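Local atomic coordinates of CRISPR-associated protein, Cse2 family (PDB entry 4H79), a protein that probably binds nucleic acid as the small Cse2 (CasB) subunit of the type I-E CRISPR Cascade complex. Residues 24-29 and 106-111; 62-67 and 87-92; 68-73 and 83-88; 110-115 and 162-167; 138-143 and 185-190. One frame throughout, in Å; residues are numbered along the deposited sequence.

Contact 1: 24-29 and 106-111; sequences RVREIQ and RMHQRG. With EDO (1,2-ethanediol), chain C; EDO (1,2-ethanediol), chain B.
Val25 lies over one face of the His108 ring, while CG of Arg26 comes to the ring's edge near its plane; CG1 of Val25 is 3.5 Å from His108 CG. The guanidinium of Arg26 stands steeply to that ring, the planes 82° apart, and one of its faces carries an ethanediol molecule, probably from the crystallisation liquor, whose C1 sits over the centre. In this all-helical Cse2 fold the contact lays the loop between helices 80-99 and 114-119 against helix 16-33. The third flat group, the Gln29 amide, grips the loop backbone with two hydrogen bonds to one residue, His108. Its OE1 accepts from His108 N at 3.0 Å, and its NE2 donates to His108 O at 3.1 Å; both bonds are nearly straight and lie on lone pairs in the carbonyl planes. With CG anti to the backbone N (chi1 179°) and the chain extended beyond it, Gln29 reaches straight out from the helix. Bonding at both ends fixes the rotation of the amide, and Arg106 CB packs against its CD at 3.4 Å. Asp22 joins the two sides further, taking a salt bridge from Arg26 NE and a hydrogen bond from His108 NE2, while Arg110 NE turns to Asp166. At the solvent side, one water accepts from both Arg26 NH2, at 2.6 Å, and Arg110 NH1, at 2.9 Å.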
# COMPACT_ATOMS: atom_id res chain seq x y z
N ARG A 24 -10.08 6.85 -2.62
CA ARG A 24 -10.54 5.78 -3.47
C ARG A 24 -10.67 4.43 -2.67
O ARG A 24 -11.64 3.70 -2.84
CB ARG A 24 -9.57 5.60 -4.65
CG ARG A 24 -10.08 4.53 -5.65
CD ARG A 24 -11.27 5.10 -6.47
NE ARG A 24 -11.82 4.03 -7.32
CZ ARG A 24 -12.96 3.39 -7.08
NH1 ARG A 24 -13.73 3.76 -6.08
NH2 ARG A 24 -13.34 2.39 -7.88
N VAL A 25 -9.67 4.09 -1.85
CA VAL A 25 -9.72 2.83 -1.06
C VAL A 25 -10.88 2.95 -0.05
O VAL A 25 -11.59 1.96 0.18
CB VAL A 25 -8.39 2.63 -0.29
CG1 VAL A 25 -8.52 1.57 0.77
CG2 VAL A 25 -7.23 2.35 -1.25
N ARG A 26 -11.10 4.14 0.55
CA ARG A 26 -12.23 4.27 1.51
C ARG A 26 -13.56 3.94 0.81
O ARG A 26 -14.44 3.31 1.42
CB ARG A 26 -12.37 5.69 2.10
CG ARG A 26 -11.32 6.04 3.14
CD ARG A 26 -11.57 7.52 3.53
NE ARG A 26 -10.60 8.04 4.46
CZ ARG A 26 -10.88 8.22 5.75
NH1 ARG A 26 -12.08 7.88 6.19
NH2 ARG A 26 -9.97 8.74 6.60
N GLU A 27 -13.72 4.43 -0.44
CA GLU A 27 -14.92 4.18 -1.22
C GLU A 27 -15.10 2.71 -1.46
O GLU A 27 -16.19 2.17 -1.22
CB GLU A 27 -14.91 4.94 -2.58
CG GLU A 27 -15.19 6.43 -2.36
CD GLU A 27 -14.66 7.27 -3.51
OE1 GLU A 27 -14.16 6.67 -4.50
OE2 GLU A 27 -14.75 8.52 -3.44
N ILE A 28 -14.05 2.04 -1.96
CA ILE A 28 -14.17 0.61 -2.25
C ILE A 28 -14.39 -0.17 -0.95
O ILE A 28 -15.18 -1.12 -0.90
CB ILE A 28 -12.90 0.12 -2.94
CG1 ILE A 28 -12.75 0.81 -4.33
CG2 ILE A 28 -12.99 -1.38 -3.15
CD1 ILE A 28 -11.39 0.51 -5.02
N GLN A 29 -13.67 0.23 0.09
CA GLN A 29 -13.75 -0.45 1.37
C GLN A 29 -15.19 -0.38 1.96
O GLN A 29 -15.73 -1.40 2.47
CB GLN A 29 -12.77 0.20 2.39
CG GLN A 29 -12.81 -0.44 3.79
CD GLN A 29 -11.54 -0.05 4.57
OE1 GLN A 29 -10.70 -0.89 4.77
NE2 GLN A 29 -11.41 1.23 4.99
N ARG A 106 -11.84 -3.13 8.88
CA ARG A 106 -11.25 -2.39 7.77
C ARG A 106 -9.73 -2.55 7.69
O ARG A 106 -9.01 -2.21 8.65
CB ARG A 106 -11.57 -0.89 7.90
CG ARG A 106 -13.10 -0.57 7.92
CD ARG A 106 -13.36 0.86 8.41
NE ARG A 106 -14.77 1.25 8.15
CZ ARG A 106 -15.79 1.14 9.02
NH1 ARG A 106 -15.61 0.66 10.25
NH2 ARG A 106 -17.00 1.51 8.66
N MET A 107 -9.24 -3.01 6.54
CA MET A 107 -7.76 -3.24 6.40
C MET A 107 -7.02 -1.98 6.01
O MET A 107 -5.80 -1.88 6.13
CB MET A 107 -7.44 -4.38 5.45
CG MET A 107 -7.90 -5.76 6.00
SD MET A 107 -7.03 -6.12 7.63
CE MET A 107 -8.21 -5.74 8.88
N HIS A 108 -7.76 -0.96 5.56
CA HIS A 108 -7.18 0.35 5.39
C HIS A 108 -7.60 1.28 6.54
O HIS A 108 -8.79 1.59 6.68
CB HIS A 108 -7.55 0.96 4.02
CG HIS A 108 -7.33 2.43 3.95
ND1 HIS A 108 -6.07 3.02 4.05
CD2 HIS A 108 -8.25 3.49 3.83
CE1 HIS A 108 -6.20 4.39 4.02
NE2 HIS A 108 -7.52 4.69 3.87
N GLN A 109 -6.64 1.70 7.38
CA GLN A 109 -6.91 2.65 8.50
C GLN A 109 -5.78 3.64 8.52
O GLN A 109 -4.59 3.23 8.49
CB GLN A 109 -7.02 1.94 9.86
CG GLN A 109 -8.25 1.03 9.90
CD GLN A 109 -8.45 0.31 11.23
OE1 GLN A 109 -8.20 0.89 12.26
NE2 GLN A 109 -8.93 -0.95 11.21
N ARG A 110 -6.14 4.94 8.57
CA ARG A 110 -5.16 6.01 8.60
C ARG A 110 -4.28 5.88 9.83
O ARG A 110 -4.76 5.51 10.92
CB ARG A 110 -5.82 7.40 8.65
CG ARG A 110 -6.59 7.78 7.37
CD ARG A 110 -5.75 7.79 6.09
NE ARG A 110 -4.49 8.50 6.21
CZ ARG A 110 -4.40 9.80 6.41
NH1 ARG A 110 -5.49 10.52 6.46
NH2 ARG A 110 -3.25 10.38 6.54
N GLY A 111 -3.00 6.24 9.66
CA GLY A 111 -2.08 6.34 10.81
C GLY A 111 -1.31 5.04 11.04
O GLY A 111 -0.41 5.03 11.85
C1 EDO C . -9.41 5.19 7.07
O1 EDO C . -8.92 5.41 8.42
C2 EDO C . -10.81 4.56 7.11
O2 EDO C . -10.65 3.29 7.75
C1 EDO B . -1.16 2.32 15.20
O1 EDO B . -1.46 3.57 14.57
C2 EDO B . 0.16 2.44 15.94
O2 EDO B . 1.24 2.18 15.02
O HOH W 1 -8.24 10.26 5.49

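Contact 2: 62-67 and 87-92; sequences GLILDD and SAHIAL
Ile64 buries the most surface here, and its two branches meet different residues of helix 80-99. CG2, anti to the backbone N, rests 3.9 Å from Leu92 CG, the two side chains sliding past each other in opposite directions. The other branch runs out to CD1, which is modelled only 2.9 Å from His89 ND1, too close for ordinary packing, so the exact placing of the methyl or the ring is doubtful. The contact belongs to the helical core of the Cse2 fold, where the short helix 61-64 and the turn after it pack on helix 80-99; Leu46 of helix 37-49 also touches Ile64, and Ile28 of helix 16-33 touches Leu92. An alanine in place of Ile64 would probably open a gap beside Leu92, where CG2 now packs. Leu65 adds a second apolar pair, its CD2 branch 3.7 Å from Ala88 CB.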
# COMPACT_ATOMS: atom_id res chain seq x y z
N GLY A 62 -9.48 2.52 -15.28
CA GLY A 62 -10.70 3.25 -14.89
C GLY A 62 -11.26 2.91 -13.52
O GLY A 62 -11.96 3.74 -12.92
N LEU A 63 -10.93 1.70 -13.02
CA LEU A 63 -11.32 1.25 -11.67
C LEU A 63 -10.44 1.89 -10.61
O LEU A 63 -10.89 2.27 -9.54
CB LEU A 63 -11.18 -0.27 -11.49
CG LEU A 63 -11.90 -1.32 -12.34
CD1 LEU A 63 -11.29 -2.70 -12.11
CD2 LEU A 63 -13.38 -1.30 -11.99
N ILE A 64 -9.15 1.94 -10.91
CA ILE A 64 -8.20 2.46 -9.96
C ILE A 64 -8.28 3.99 -9.99
O ILE A 64 -8.54 4.61 -8.95
CB ILE A 64 -6.78 1.97 -10.29
CG1 ILE A 64 -6.73 0.45 -10.29
CG2 ILE A 64 -5.76 2.49 -9.29
CD1 ILE A 64 -5.44 -0.07 -10.85
N LEU A 65 -8.11 4.58 -11.19
CA LEU A 65 -7.76 6.02 -11.36
C LEU A 65 -8.82 6.78 -12.14
O LEU A 65 -9.12 6.44 -13.26
CB LEU A 65 -6.41 6.17 -12.08
CG LEU A 65 -5.14 5.64 -11.41
CD1 LEU A 65 -3.95 5.93 -12.32
CD2 LEU A 65 -4.96 6.35 -10.09
N ASP A 66 -9.40 7.80 -11.54
CA ASP A 66 -10.39 8.64 -12.24
C ASP A 66 -9.89 10.08 -12.24
O ASP A 66 -8.79 10.37 -11.74
CB ASP A 66 -11.80 8.53 -11.62
CG ASP A 66 -11.83 8.94 -10.14
OD1 ASP A 66 -12.16 8.10 -9.31
OD2 ASP A 66 -11.49 10.09 -9.79
N ASP A 67 -10.73 10.98 -12.75
CA ASP A 67 -10.26 12.38 -13.04
C ASP A 67 -9.82 13.08 -11.76
O ASP A 67 -9.02 14.03 -11.82
CB ASP A 67 -11.36 13.18 -13.78
CG ASP A 67 -12.73 13.00 -13.14
OD1 ASP A 67 -13.22 11.85 -12.96
OD2 ASP A 67 -13.33 14.02 -12.82
N SER A 87 2.35 3.66 -8.62
CA SER A 87 2.26 3.63 -7.16
C SER A 87 0.84 3.46 -6.68
O SER A 87 0.61 2.67 -5.75
CB SER A 87 2.88 4.89 -6.54
OG SER A 87 4.25 4.99 -6.94
N ALA A 88 -0.10 4.20 -7.27
CA ALA A 88 -1.54 4.04 -6.95
C ALA A 88 -2.02 2.65 -7.32
O ALA A 88 -2.77 1.99 -6.55
CB ALA A 88 -2.40 5.05 -7.71
N HIS A 89 -1.58 2.17 -8.47
CA HIS A 89 -1.97 0.81 -8.93
C HIS A 89 -1.47 -0.27 -7.96
O HIS A 89 -2.25 -1.23 -7.56
CB HIS A 89 -1.36 0.59 -10.33
CG HIS A 89 -1.67 -0.77 -10.90
ND1 HIS A 89 -2.84 -1.41 -10.64
CD2 HIS A 89 -0.94 -1.62 -11.72
CE1 HIS A 89 -2.86 -2.59 -11.26
NE2 HIS A 89 -1.70 -2.72 -11.94
N ILE A 90 -0.19 -0.17 -7.54
CA ILE A 90 0.35 -1.15 -6.56
C ILE A 90 -0.42 -1.08 -5.22
O ILE A 90 -0.79 -2.13 -4.64
CB ILE A 90 1.88 -0.94 -6.32
CG1 ILE A 90 2.65 -1.17 -7.63
CG2 ILE A 90 2.39 -1.83 -5.18
CD1 ILE A 90 4.10 -0.63 -7.62
N ALA A 91 -0.64 0.16 -4.73
CA ALA A 91 -1.32 0.30 -3.44
C ALA A 91 -2.72 -0.32 -3.49
O ALA A 91 -3.12 -1.02 -2.52
CB ALA A 91 -1.40 1.77 -3.02
N LEU A 92 -3.50 -0.00 -4.53
CA LEU A 92 -4.87 -0.56 -4.66
C LEU A 92 -4.86 -2.06 -4.77
O LEU A 92 -5.74 -2.73 -4.18
CB LEU A 92 -5.58 0.01 -5.91
CG LEU A 92 -6.51 1.20 -5.64
CD1 LEU A 92 -7.73 0.82 -4.80
CD2 LEU A 92 -5.80 2.26 -4.94

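Contact 3: 68-73 and 83-88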
# COMPACT_ATOMS: atom_id res chain seq x y z
N ARG A 68 -10.31 12.62 -10.59
CA ARG A 68 -9.93 13.28 -9.32
C ARG A 68 -8.44 13.15 -9.08
O ARG A 68 -7.83 14.05 -8.50
CB ARG A 68 -10.73 12.70 -8.13
CG ARG A 68 -12.23 13.05 -8.20
CD ARG A 68 -12.98 12.34 -7.07
NE ARG A 68 -12.82 10.89 -7.22
CZ ARG A 68 -13.16 9.98 -6.31
NH1 ARG A 68 -13.68 10.34 -5.15
NH2 ARG A 68 -12.98 8.68 -6.55
N PHE A 69 -7.85 12.04 -9.53
CA PHE A 69 -6.39 11.79 -9.40
C PHE A 69 -5.56 12.79 -10.19
O PHE A 69 -4.51 13.29 -9.70
CB PHE A 69 -6.08 10.33 -9.82
CG PHE A 69 -4.61 9.98 -9.82
CD1 PHE A 69 -3.92 9.65 -8.64
CD2 PHE A 69 -3.93 9.93 -11.00
CE1 PHE A 69 -2.57 9.31 -8.68
CE2 PHE A 69 -2.58 9.59 -11.05
CZ PHE A 69 -1.89 9.28 -9.89
N TYR A 70 -6.01 13.09 -11.43
CA TYR A 70 -5.26 13.98 -12.36
C TYR A 70 -5.53 15.45 -12.06
O TYR A 70 -4.68 16.30 -12.34
CB TYR A 70 -5.59 13.67 -13.84
CG TYR A 70 -5.25 12.21 -14.16
CD1 TYR A 70 -3.93 11.85 -14.43
CD2 TYR A 70 -6.24 11.20 -14.15
CE1 TYR A 70 -3.61 10.54 -14.71
CE2 TYR A 70 -5.90 9.88 -14.43
CZ TYR A 70 -4.56 9.58 -14.70
OH TYR A 70 -4.13 8.31 -14.98
N ALA A 71 -6.72 15.75 -11.52
CA ALA A 71 -7.21 17.15 -11.48
C ALA A 71 -6.42 18.05 -10.51
O ALA A 71 -6.35 19.25 -10.71
CB ALA A 71 -8.69 17.19 -11.12
N ASP A 72 -5.89 17.46 -9.44
CA ASP A 72 -5.13 18.23 -8.47
C ASP A 72 -3.60 18.06 -8.62
O ASP A 72 -2.86 18.64 -7.85
CB ASP A 72 -5.60 17.89 -7.03
CG ASP A 72 -6.63 18.88 -6.50
OD1 ASP A 72 -6.99 19.86 -7.19
OD2 ASP A 72 -7.07 18.67 -5.35
N ALA A 73 -3.13 17.29 -9.61
CA ALA A 73 -1.72 16.95 -9.67
C ALA A 73 -0.88 18.22 -9.91
O ALA A 73 -1.26 19.07 -10.71
CB ALA A 73 -1.44 15.92 -10.73
N VAL A 83 5.06 6.95 -12.68
CA VAL A 83 5.46 6.36 -11.40
C VAL A 83 4.30 6.55 -10.40
O VAL A 83 3.95 5.63 -9.69
CB VAL A 83 6.79 6.92 -10.87
CG1 VAL A 83 7.04 6.41 -9.46
CG2 VAL A 83 7.95 6.51 -11.79
N ALA A 84 3.69 7.74 -10.37
CA ALA A 84 2.54 8.01 -9.49
C ALA A 84 1.37 7.10 -9.81
O ALA A 84 0.72 6.57 -8.89
CB ALA A 84 2.12 9.46 -9.62
N GLU A 85 1.08 6.92 -11.11
CA GLU A 85 0.01 5.99 -11.53
C GLU A 85 0.33 4.55 -11.11
O GLU A 85 -0.52 3.81 -10.57
CB GLU A 85 -0.16 6.03 -13.04
CG GLU A 85 -0.80 7.28 -13.57
CD GLU A 85 -0.90 7.27 -15.09
OE1 GLU A 85 -0.14 6.56 -15.80
OE2 GLU A 85 -1.74 8.00 -15.63
N ASN A 86 1.58 4.14 -11.36
CA ASN A 86 2.02 2.83 -10.90
C ASN A 86 1.97 2.63 -9.36
O ASN A 86 1.56 1.56 -8.84
CB ASN A 86 3.41 2.52 -11.47
CG ASN A 86 3.76 1.05 -11.32
OD1 ASN A 86 2.90 0.14 -11.42
ND2 ASN A 86 5.03 0.80 -11.06
N SER A 87 2.35 3.66 -8.62
CA SER A 87 2.26 3.63 -7.16
C SER A 87 0.84 3.46 -6.68
O SER A 87 0.61 2.67 -5.75
CB SER A 87 2.88 4.89 -6.54
OG SER A 87 4.25 4.99 -6.94
N ALA A 88 -0.10 4.20 -7.27
CA ALA A 88 -1.54 4.04 -6.95
C ALA A 88 -2.02 2.65 -7.32
O ALA A 88 -2.77 1.99 -6.55
CB ALA A 88 -2.40 5.05 -7.71
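Helix packing in the all-helical Cse2 fold brings the short helix 67-71 against helix 80-99, with Phe69 and Tyr70 as the aromatic side chains that cross over. Phe69 fills the buried part. Its CG is anti to the backbone N (chi1 176°), and the far end of the ring meets the helix: CZ lies 4.0 Å from Ala84 CB, CE2 lies 3.9 Å from Glu85 CG, and CE1 is a looser 4.4 Å from Ala88 CB. The small alanines Ala84 and Ala88, one turn apart, let the ring come close to the helix backbone. Trp16 and Phe20 of helix 16-33 also meet the Phe69 ring, Phe20 edge-to-face, which makes this an aromatic cluster between helices 67-71 and 16-33. Toward the more exposed side, Phe69 CD2 stands over the centre of the Tyr70 ring, 3.7 Å above its plane. Glu85 spans the two environments, its aliphatic CG on Phe69 and its carboxylate at Tyr70, with the chain extended beyond CG. The carboxylate plane is turned 87° from the tyrosine ring, and Glu85 OE2 arrives at the ring edge, in its plane. There Tyr70 OH donates to Glu85 OE2 across a very short 2.5 Å.

Contact 4: 110-115 and 162-167; sequences RGWGLG and AIPLDY. With EDO (1,2-ethanediol), chain B; EDO (1,2-ethanediol), chain C.
Pro164 and Trp112 form the apolar centre: the proline CG lies over the indole face in a CH-pi contact, 3.6 Å from the centroid of the five-membered ring and 8° off its normal. On the opposite face an ethanediol, probably from the crystallisation liquor, puts its C1 over the centre of the ring system. Ile163 CG2 adds a flank contact, 4.0 Å from Trp112 CZ3. Leu165 turns its CD1 branch to Leu114, 3.6 Å from CA and 3.9 Å from CD1 of that residue. Further out, the backbones meet: Asp166 N donates to Trp112 O at 2.9 Å, on a lone pair, and a water donates to both Trp112 O and Asp166 O. At the polar edge Asp166, its CG anti to the backbone N (chi1 -178°), offers OD2 to two donors from the same face of its carboxylate plane. Arg110 NE comes on the syn side at 2.8 Å as a salt bridge, its chain bent at chi2 and chi3, and Gly111 N on the anti side at 2.9 Å. OD1 meanwhile caps Leu169 N, so Asp166 is the N-cap of helix 167-176 as well. The contact thus joins two loops of the helical Cse2 fold, one leading into helix 114-119 and the other running from helix 144-160 to helix 167-176, with Leu114 also packed on Leu151 and Ile154 of helix 144-160.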
# COMPACT_ATOMS: atom_id res chain seq x y z
N ARG A 110 -6.14 4.94 8.57
CA ARG A 110 -5.16 6.01 8.60
C ARG A 110 -4.28 5.88 9.83
O ARG A 110 -4.76 5.51 10.92
CB ARG A 110 -5.82 7.40 8.65
CG ARG A 110 -6.59 7.78 7.37
CD ARG A 110 -5.75 7.79 6.09
NE ARG A 110 -4.49 8.50 6.21
CZ ARG A 110 -4.40 9.80 6.41
NH1 ARG A 110 -5.49 10.52 6.46
NH2 ARG A 110 -3.25 10.38 6.54
N GLY A 111 -3.00 6.24 9.66
CA GLY A 111 -2.08 6.34 10.81
C GLY A 111 -1.31 5.04 11.04
O GLY A 111 -0.41 5.03 11.85
N TRP A 112 -1.66 3.95 10.34
CA TRP A 112 -0.90 2.68 10.45
C TRP A 112 0.28 2.61 9.46
O TRP A 112 0.10 2.25 8.25
CB TRP A 112 -1.83 1.49 10.22
CG TRP A 112 -2.65 1.20 11.42
CD1 TRP A 112 -3.85 1.80 11.83
CD2 TRP A 112 -2.30 0.24 12.49
NE1 TRP A 112 -4.27 1.25 13.04
CE2 TRP A 112 -3.39 0.31 13.48
CE3 TRP A 112 -1.23 -0.65 12.70
CZ2 TRP A 112 -3.39 -0.51 14.64
CZ3 TRP A 112 -1.23 -1.43 13.86
CH2 TRP A 112 -2.30 -1.38 14.81
N GLY A 113 1.47 2.92 9.94
CA GLY A 113 2.70 2.85 9.10
C GLY A 113 3.08 1.37 8.89
O GLY A 113 2.73 0.51 9.73
N LEU A 114 3.79 1.09 7.79
CA LEU A 114 4.19 -0.28 7.49
C LEU A 114 5.11 -0.92 8.58
O LEU A 114 4.95 -2.10 8.92
CB LEU A 114 4.86 -0.41 6.15
CG LEU A 114 5.25 -1.82 5.70
CD1 LEU A 114 4.00 -2.59 5.38
CD2 LEU A 114 6.09 -1.71 4.40
N GLY A 115 6.06 -0.15 9.10
CA GLY A 115 7.00 -0.65 10.14
C GLY A 115 6.22 -1.02 11.42
O GLY A 115 6.41 -2.12 12.00
N ALA A 162 -4.92 -9.81 10.69
CA ALA A 162 -5.96 -8.76 10.63
C ALA A 162 -5.40 -7.42 11.09
O ALA A 162 -6.07 -6.67 11.81
CB ALA A 162 -7.16 -9.16 11.54
N ILE A 163 -4.14 -7.13 10.74
CA ILE A 163 -3.53 -5.83 11.06
C ILE A 163 -3.74 -4.89 9.85
O ILE A 163 -3.26 -5.20 8.72
CB ILE A 163 -2.00 -6.03 11.29
CG1 ILE A 163 -1.76 -7.00 12.47
CG2 ILE A 163 -1.27 -4.66 11.57
CD1 ILE A 163 -0.34 -7.66 12.41
N PRO A 164 -4.31 -3.71 10.08
CA PRO A 164 -4.58 -2.75 9.03
C PRO A 164 -3.32 -1.98 8.61
O PRO A 164 -2.29 -1.95 9.32
CB PRO A 164 -5.58 -1.78 9.72
CG PRO A 164 -5.19 -1.80 11.14
CD PRO A 164 -4.75 -3.21 11.41
N LEU A 165 -3.39 -1.32 7.47
CA LEU A 165 -2.35 -0.45 7.01
C LEU A 165 -2.96 0.87 6.45
O LEU A 165 -4.08 0.89 5.96
CB LEU A 165 -1.58 -1.20 5.94
CG LEU A 165 -0.23 -0.88 5.47
CD1 LEU A 165 0.77 -0.92 6.66
CD2 LEU A 165 0.11 -1.95 4.33
N ASP A 166 -2.20 1.97 6.52
CA ASP A 166 -2.66 3.22 5.89
C ASP A 166 -2.23 3.22 4.44
O ASP A 166 -1.02 3.49 4.11
CB ASP A 166 -2.03 4.41 6.63
CG ASP A 166 -2.49 5.73 6.07
OD1 ASP A 166 -2.90 5.83 4.86
OD2 ASP A 166 -2.41 6.69 6.88
N TYR A 167 -3.17 2.88 3.54
CA TYR A 167 -2.86 2.81 2.09
C TYR A 167 -2.58 4.15 1.41
O TYR A 167 -1.82 4.21 0.40
CB TYR A 167 -3.93 2.01 1.31
CG TYR A 167 -3.61 0.52 1.53
CD1 TYR A 167 -2.69 -0.16 0.67
CD2 TYR A 167 -4.19 -0.19 2.61
CE1 TYR A 167 -2.38 -1.52 0.92
CE2 TYR A 167 -3.88 -1.56 2.87
CZ TYR A 167 -2.96 -2.21 2.02
OH TYR A 167 -2.63 -3.54 2.23
C1 EDO B . -1.16 2.32 15.20
O1 EDO B . -1.46 3.57 14.57
C2 EDO B . 0.16 2.44 15.94
O2 EDO B . 1.24 2.18 15.02
C1 EDO C . -9.41 5.19 7.07
O1 EDO C . -8.92 5.41 8.42
C2 EDO C . -10.81 4.56 7.11
O2 EDO C . -10.65 3.29 7.75
O HOH W 2 1.14 2.73 5.70

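Contact 5: 138-143 and 185-190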
# COMPACT_ATOMS: atom_id res chain seq x y z
N VAL A 138 12.72 -5.54 1.73
CA VAL A 138 11.68 -4.88 0.96
C VAL A 138 12.19 -3.51 0.43
O VAL A 138 12.02 -3.18 -0.76
CB VAL A 138 10.39 -4.64 1.76
CG1 VAL A 138 9.36 -3.87 0.88
CG2 VAL A 138 9.73 -5.97 2.31
N GLY A 139 12.84 -2.73 1.30
CA GLY A 139 13.24 -1.37 0.95
C GLY A 139 14.41 -1.32 0.03
O GLY A 139 14.71 -0.27 -0.48
N HIS A 140 15.07 -2.46 -0.18
CA HIS A 140 16.21 -2.52 -1.09
C HIS A 140 15.89 -3.06 -2.49
O HIS A 140 16.80 -3.25 -3.31
CB HIS A 140 17.38 -3.27 -0.41
CG HIS A 140 18.09 -2.45 0.66
ND1 HIS A 140 18.04 -2.76 1.97
CD2 HIS A 140 18.86 -1.28 0.57
CE1 HIS A 140 18.74 -1.86 2.68
NE2 HIS A 140 19.26 -0.96 1.83
N ALA A 141 14.60 -3.28 -2.80
CA ALA A 141 14.15 -3.65 -4.18
C ALA A 141 14.67 -2.68 -5.22
O ALA A 141 14.57 -1.46 -5.04
CB ALA A 141 12.59 -3.74 -4.27
N VAL A 142 15.24 -3.22 -6.30
CA VAL A 142 15.83 -2.42 -7.40
C VAL A 142 14.79 -1.95 -8.41
O VAL A 142 15.00 -0.99 -9.10
CB VAL A 142 16.97 -3.19 -8.13
CG1 VAL A 142 18.10 -3.48 -7.14
CG2 VAL A 142 16.46 -4.47 -8.81
N THR A 143 13.66 -2.62 -8.49
CA THR A 143 12.58 -2.22 -9.41
C THR A 143 11.24 -2.17 -8.69
O THR A 143 11.03 -2.81 -7.63
CB THR A 143 12.43 -3.25 -10.58
OG1 THR A 143 12.03 -4.51 -10.02
CG2 THR A 143 13.76 -3.43 -11.40
N ARG A 185 14.64 7.80 2.67
CA ARG A 185 13.70 8.40 3.60
C ARG A 185 12.59 7.40 3.93
O ARG A 185 12.17 7.26 5.09
CB ARG A 185 13.14 9.66 3.00
CG ARG A 185 14.15 10.81 2.92
CD ARG A 185 13.39 12.11 2.67
NE ARG A 185 14.31 13.22 2.75
CZ ARG A 185 14.71 13.90 1.70
NH1 ARG A 185 14.25 13.60 0.48
NH2 ARG A 185 15.56 14.89 1.87
N VAL A 186 12.13 6.66 2.94
CA VAL A 186 11.10 5.63 3.21
C VAL A 186 11.60 4.48 4.08
O VAL A 186 10.94 4.06 5.04
CB VAL A 186 10.49 5.09 1.90
CG1 VAL A 186 9.52 3.93 2.23
CG2 VAL A 186 9.74 6.26 1.18
N ARG A 187 12.78 3.93 3.76
CA ARG A 187 13.41 2.89 4.63
C ARG A 187 13.57 3.40 6.07
O ARG A 187 13.29 2.64 7.06
CB ARG A 187 14.79 2.50 4.08
CG ARG A 187 14.72 1.59 2.85
CD ARG A 187 16.10 0.96 2.57
NE ARG A 187 17.19 1.96 2.30
CZ ARG A 187 17.42 2.49 1.11
NH1 ARG A 187 16.65 2.12 0.07
NH2 ARG A 187 18.40 3.35 0.94
N THR A 188 14.00 4.65 6.21
CA THR A 188 14.17 5.24 7.55
C THR A 188 12.82 5.32 8.28
O THR A 188 12.71 4.95 9.46
CB THR A 188 14.82 6.63 7.47
OG1 THR A 188 16.12 6.50 6.86
CG2 THR A 188 15.01 7.25 8.88
N ALA A 189 11.78 5.76 7.59
CA ALA A 189 10.42 5.82 8.23
C ALA A 189 9.93 4.41 8.66
O ALA A 189 9.33 4.21 9.76
CB ALA A 189 9.40 6.53 7.30
N TRP A 190 10.18 3.42 7.80
CA TRP A 190 9.77 2.03 8.13
C TRP A 190 10.57 1.50 9.31
O TRP A 190 10.00 0.84 10.20
CB TRP A 190 9.95 1.11 6.94
CG TRP A 190 9.00 1.35 5.79
CD1 TRP A 190 7.90 2.18 5.75
CD2 TRP A 190 9.06 0.73 4.46
NE1 TRP A 190 7.26 2.12 4.54
CE2 TRP A 190 7.90 1.26 3.71
CE3 TRP A 190 9.90 -0.19 3.84
CZ2 TRP A 190 7.64 0.91 2.39
CZ3 TRP A 190 9.65 -0.53 2.51
CH2 TRP A 190 8.52 0.01 1.81
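A type I beta turn, Val138 to Ala141, passes close beside helix 180-195, with the CA atoms of Gly139 and Arg187 5.6 Å apart. Gly139 suits this approach, since a side chain there would run into Arg187 CG. Arg187 folds over the turn, its chain bent at chi3 (-60°), and its NH1 donates to Gly139 O at 3.1 Å; the oxygen is near the guanidinium plane, while the donor stands above the carbonyl plane. Within the helical Cse2 fold, this joins the turn between helices 129-138 and 144-160 to helix 180-195. The His140 ring lies nearly flat on Arg187, the two planes 17° apart, with Arg187 CD over the ring face in a CH-pi contact at 3.9 Å from the centroid. An alanine replacing Arg187 would probably leave Gly139 O without this donor and the His140 ring freer to turn. On the buried side Val138 CG1 meets Trp190 CZ3 at 3.7 Å, while Trp190 NE1 is hydrogen-bonded to Gln173 OE1.

Overall arrangement
All five contacts join helices or their connecting loops, in a chain without strands. Contacts 2 and 3, centres 8 Å apart, share helix 80-99 and are nested inside the loop closed by contact 1. Helix 16-33 ties them to it: Glu27 forms a salt bridge with Arg68, and Arg24 NH2 is probably hydrogen-bonded to Leu63 O. Contact 4 follows, its centre 10 Å from that of contact 1, sharing Arg110 and Gly111; His108 ND1 of contact 1 is probably hydrogen-bonded to Tyr167 N. Contact 5 crosses contact 4 along the chain, touching it through Leu114 and Trp190, but lies about 23 Å from contact 1, centre to centre. Together they link early and late helices into one compact bundle.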